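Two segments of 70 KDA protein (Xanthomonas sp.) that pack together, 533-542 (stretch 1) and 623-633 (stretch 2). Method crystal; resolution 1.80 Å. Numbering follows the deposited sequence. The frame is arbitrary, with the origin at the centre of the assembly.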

# COMPACT_ATOMS: atom_id res chain seq x y z
N ARG A 533 -11.89 -15.62 -14.03
CA ARG A 533 -11.14 -14.35 -13.96
C ARG A 533 -10.82 -13.88 -15.38
O ARG A 533 -10.24 -14.61 -16.14
CB ARG A 533 -9.82 -14.57 -13.21
CG ARG A 533 -9.96 -15.25 -11.86
CD ARG A 533 -8.63 -15.26 -11.11
NE ARG A 533 -8.75 -15.92 -9.80
CZ ARG A 533 -7.77 -16.59 -9.20
NH1 ARG A 533 -6.57 -16.66 -9.77
NH2 ARG A 533 -8.02 -17.23 -8.07
N PRO A 534 -11.15 -12.64 -15.76
CA PRO A 534 -10.81 -12.24 -17.11
C PRO A 534 -9.38 -11.78 -17.20
O PRO A 534 -8.90 -11.07 -16.30
CB PRO A 534 -11.74 -11.05 -17.34
CG PRO A 534 -11.79 -10.40 -15.94
CD PRO A 534 -11.84 -11.59 -14.99
N LYS A 535 -8.71 -12.10 -18.28
CA LYS A 535 -7.29 -11.69 -18.40
C LYS A 535 -7.14 -10.21 -18.63
O LYS A 535 -6.17 -9.60 -18.21
CB LYS A 535 -6.63 -12.37 -19.57
CG LYS A 535 -6.46 -13.87 -19.31
CD LYS A 535 -5.23 -14.00 -18.47
CE LYS A 535 -4.77 -15.44 -18.38
NZ LYS A 535 -4.18 -15.49 -17.03
N LEU A 536 -8.05 -9.66 -19.40
CA LEU A 536 -8.08 -8.19 -19.58
C LEU A 536 -9.47 -7.72 -19.27
O LEU A 536 -10.48 -8.38 -19.58
CB LEU A 536 -7.66 -7.78 -20.95
CG LEU A 536 -6.24 -8.19 -21.38
CD1 LEU A 536 -6.33 -9.65 -21.77
CD2 LEU A 536 -5.82 -7.39 -22.59
N TRP A 537 -9.58 -6.64 -18.57
CA TRP A 537 -10.94 -6.24 -18.17
C TRP A 537 -11.01 -4.75 -17.96
O TRP A 537 -10.02 -4.12 -17.55
CB TRP A 537 -11.34 -7.05 -16.93
CG TRP A 537 -10.43 -6.88 -15.73
CD1 TRP A 537 -9.32 -7.65 -15.39
CD2 TRP A 537 -10.54 -5.89 -14.64
NE1 TRP A 537 -8.76 -7.21 -14.20
CE2 TRP A 537 -9.44 -6.17 -13.72
CE3 TRP A 537 -11.41 -4.80 -14.38
CZ2 TRP A 537 -9.24 -5.42 -12.55
CZ3 TRP A 537 -11.23 -4.06 -13.17
CH2 TRP A 537 -10.14 -4.34 -12.30
N LYS A 538 -12.15 -4.17 -18.28
CA LYS A 538 -12.25 -2.75 -18.43
C LYS A 538 -13.43 -2.33 -17.56
O LYS A 538 -14.54 -2.88 -17.70
CB LYS A 538 -12.54 -2.50 -19.91
CG LYS A 538 -13.11 -1.16 -20.19
CD LYS A 538 -13.00 -0.83 -21.69
CE LYS A 538 -14.16 -1.40 -22.51
NZ LYS A 538 -14.75 -0.23 -23.21
N ARG A 539 -13.24 -1.39 -16.64
CA ARG A 539 -14.38 -0.99 -15.83
C ARG A 539 -15.15 0.18 -16.44
O ARG A 539 -14.73 0.73 -17.43
CB ARG A 539 -14.05 -0.81 -14.32
CG ARG A 539 -12.63 -0.47 -13.96
CD ARG A 539 -12.45 -0.22 -12.48
NE ARG A 539 -13.15 0.93 -11.87
CZ ARG A 539 -12.74 1.47 -10.76
NH1 ARG A 539 -11.56 1.03 -10.26
NH2 ARG A 539 -13.36 2.55 -10.22
N PRO A 540 -16.36 0.47 -15.93
CA PRO A 540 -17.15 1.52 -16.56
C PRO A 540 -16.40 2.83 -16.40
O PRO A 540 -15.83 3.08 -15.33
CB PRO A 540 -18.45 1.53 -15.73
CG PRO A 540 -18.55 0.14 -15.18
CD PRO A 540 -17.12 -0.23 -14.88
N TYR A 541 -16.42 3.64 -17.45
CA TYR A 541 -15.82 4.97 -17.35
C TYR A 541 -16.89 6.05 -17.16
O TYR A 541 -18.05 5.90 -17.48
CB TYR A 541 -15.12 5.30 -18.66
CG TYR A 541 -14.05 4.32 -19.08
CD1 TYR A 541 -13.41 3.46 -18.15
CD2 TYR A 541 -13.64 4.28 -20.43
CE1 TYR A 541 -12.45 2.54 -18.57
CE2 TYR A 541 -12.61 3.44 -20.84
CZ TYR A 541 -12.00 2.60 -19.94
OH TYR A 541 -10.99 1.73 -20.42
N THR A 542 -16.42 7.18 -16.68
CA THR A 542 -17.06 8.45 -16.67
C THR A 542 -17.06 9.04 -18.10
O THR A 542 -16.30 8.55 -18.93
CB THR A 542 -16.04 9.22 -15.80
OG1 THR A 542 -16.51 9.27 -14.46
CG2 THR A 542 -15.66 10.50 -16.35
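Stretch 2 623-633: IKSRMVYNSYL

Stretch 2 leaves a helix that ends around Arg 626, extends alongside stretch 1 in the antiparallel sense, and then closes into a type I beta turn from Asn 630 to Leu 633. Because the two stretches run in opposite directions, the start of stretch 1 meets the end of stretch 2, and 606 Å² of surface is buried between them.

Arg 533 makes no contact, and Pro 534 barely approaches Ser 631. At Lys 535 the pairing begins: Ser 631 N donates to Lys 535 O at 2.9 Å. The aliphatic part of the lysine side chain reaches the turn, with Lys 535 CD 3.6 Å from Tyr 632 OH.

Leu 536 and Asn 630 form a non-hydrogen-bonded pair, their CA atoms 4.7 Å apart and their side chains on the same face of the sheet. Leu 536 CD1 also packs 3.8 Å from Tyr 632 CE2; within the turn, Tyr 632 N donates to Asn 630 OD1 at 2.9 Å.

Trp 537 faces Tyr 629 in a hydrogen-bonded pair. Trp 537 N donates to Tyr 629 O at 3.0 Å, and Tyr 629 N returns the bond to Trp 537 O at 2.9 Å. Both side chains occupy the other face, where Tyr 629 CB sits over the indole, 3.5 Å from Trp 537 CE2. The rings are near parallel, with planes at 25°, but are slid apart and barely overlap.

At the end of the strand, Lys 538 CD lies 4.0 Å from Val 628 CG2; past it, a water bridges Arg 539 N (2.7 Å from its oxygen) to Met 627 O (2.9 Å). Tyr 541 restores direct contact: its OH donates to Met 627 O at 2.5 Å, while Met 627 CE stands over its ring, 4.0 Å from the centroid. Thr 542 lies beyond the contact.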

# COMPACT_ATOMS: atom_id res chain seq x y z
N ILE A 623 -3.03 6.41 -22.80
CA ILE A 623 -3.98 6.60 -21.69
C ILE A 623 -5.11 5.58 -21.90
O ILE A 623 -5.52 4.92 -20.96
CB ILE A 623 -4.42 8.08 -21.62
CG1 ILE A 623 -3.26 8.89 -21.10
CG2 ILE A 623 -5.66 8.30 -20.74
CD1 ILE A 623 -3.50 10.36 -21.28
N LYS A 624 -5.53 5.37 -23.16
CA LYS A 624 -6.63 4.45 -23.40
C LYS A 624 -6.27 3.06 -22.94
O LYS A 624 -7.09 2.36 -22.35
CB LYS A 624 -7.11 4.45 -24.89
CG LYS A 624 -7.94 5.67 -25.20
CD LYS A 624 -8.49 5.75 -26.64
CE LYS A 624 -9.27 4.45 -26.97
NZ LYS A 624 -9.98 4.60 -28.30
N SER A 625 -5.04 2.67 -23.15
CA SER A 625 -4.62 1.35 -22.69
C SER A 625 -4.46 1.29 -21.16
O SER A 625 -4.79 0.30 -20.55
CB SER A 625 -3.30 1.03 -23.37
OG SER A 625 -3.48 1.02 -24.80
N ARG A 626 -3.95 2.35 -20.53
CA ARG A 626 -3.80 2.40 -19.04
C ARG A 626 -5.15 2.25 -18.30
O ARG A 626 -5.20 1.85 -17.13
CB ARG A 626 -3.18 3.75 -18.59
CG ARG A 626 -1.81 4.02 -19.17
CD ARG A 626 -1.26 5.36 -18.55
NE ARG A 626 0.08 4.99 -18.57
CZ ARG A 626 0.91 4.71 -17.60
NH1 ARG A 626 0.78 5.09 -16.29
NH2 ARG A 626 2.00 4.18 -18.10
N MET A 627 -6.23 2.59 -19.00
CA MET A 627 -7.63 2.46 -18.52
C MET A 627 -8.26 1.09 -18.68
O MET A 627 -9.48 0.94 -18.56
CB MET A 627 -8.50 3.55 -19.16
CG MET A 627 -8.01 4.85 -18.57
SD MET A 627 -8.95 6.30 -18.96
CE MET A 627 -10.40 6.02 -18.06
N VAL A 628 -7.44 0.09 -19.00
CA VAL A 628 -7.92 -1.29 -19.06
C VAL A 628 -6.90 -2.15 -18.31
O VAL A 628 -5.69 -1.96 -18.46
CB VAL A 628 -8.04 -1.87 -20.49
CG1 VAL A 628 -8.49 -3.29 -20.43
CG2 VAL A 628 -9.05 -1.06 -21.30
N TYR A 629 -7.37 -3.06 -17.48
CA TYR A 629 -6.39 -3.90 -16.80
C TYR A 629 -5.92 -5.00 -17.77
O TYR A 629 -6.74 -5.77 -18.27
CB TYR A 629 -6.92 -4.57 -15.55
CG TYR A 629 -5.77 -5.27 -14.81
CD1 TYR A 629 -4.96 -4.56 -13.89
CD2 TYR A 629 -5.47 -6.61 -15.06
CE1 TYR A 629 -3.90 -5.19 -13.24
CE2 TYR A 629 -4.40 -7.24 -14.41
CZ TYR A 629 -3.65 -6.54 -13.50
OH TYR A 629 -2.59 -7.16 -12.88
N ASN A 630 -4.61 -5.11 -17.91
CA ASN A 630 -3.99 -6.11 -18.77
C ASN A 630 -3.12 -7.08 -17.95
O ASN A 630 -1.97 -6.74 -17.55
CB ASN A 630 -3.15 -5.45 -19.84
CG ASN A 630 -2.61 -6.47 -20.86
OD1 ASN A 630 -2.70 -7.71 -20.65
ND2 ASN A 630 -2.10 -5.97 -21.97
N SER A 631 -3.64 -8.29 -17.75
CA SER A 631 -2.93 -9.34 -16.98
C SER A 631 -1.59 -9.84 -17.58
O SER A 631 -0.83 -10.52 -16.90
CB SER A 631 -3.83 -10.60 -16.84
OG SER A 631 -4.74 -10.38 -15.82
N TYR A 632 -1.38 -9.59 -18.87
CA TYR A 632 -0.15 -9.97 -19.59
C TYR A 632 1.07 -9.05 -19.36
O TYR A 632 2.17 -9.45 -19.65
CB TYR A 632 -0.45 -10.14 -21.08
CG TYR A 632 -1.38 -11.26 -21.30
CD1 TYR A 632 -1.03 -12.53 -20.88
CD2 TYR A 632 -2.66 -11.06 -21.85
CE1 TYR A 632 -1.86 -13.60 -21.07
CE2 TYR A 632 -3.53 -12.15 -22.04
CZ TYR A 632 -3.11 -13.41 -21.64
OH TYR A 632 -3.91 -14.52 -21.76
N LEU A 633 0.90 -7.87 -18.79
CA LEU A 633 2.07 -7.06 -18.51
C LEU A 633 2.86 -7.68 -17.36
O LEU A 633 2.33 -8.48 -16.57
CB LEU A 633 1.71 -5.57 -18.25
CG LEU A 633 0.83 -4.93 -19.34
CD1 LEU A 633 0.55 -3.50 -18.85
CD2 LEU A 633 1.43 -4.91 -20.73
O HOH W 1 -1.73 -13.28 -16.94
O HOH W 2 -10.65 -0.72 -16.52
O HOH W 3 -9.83 2.59 -22.69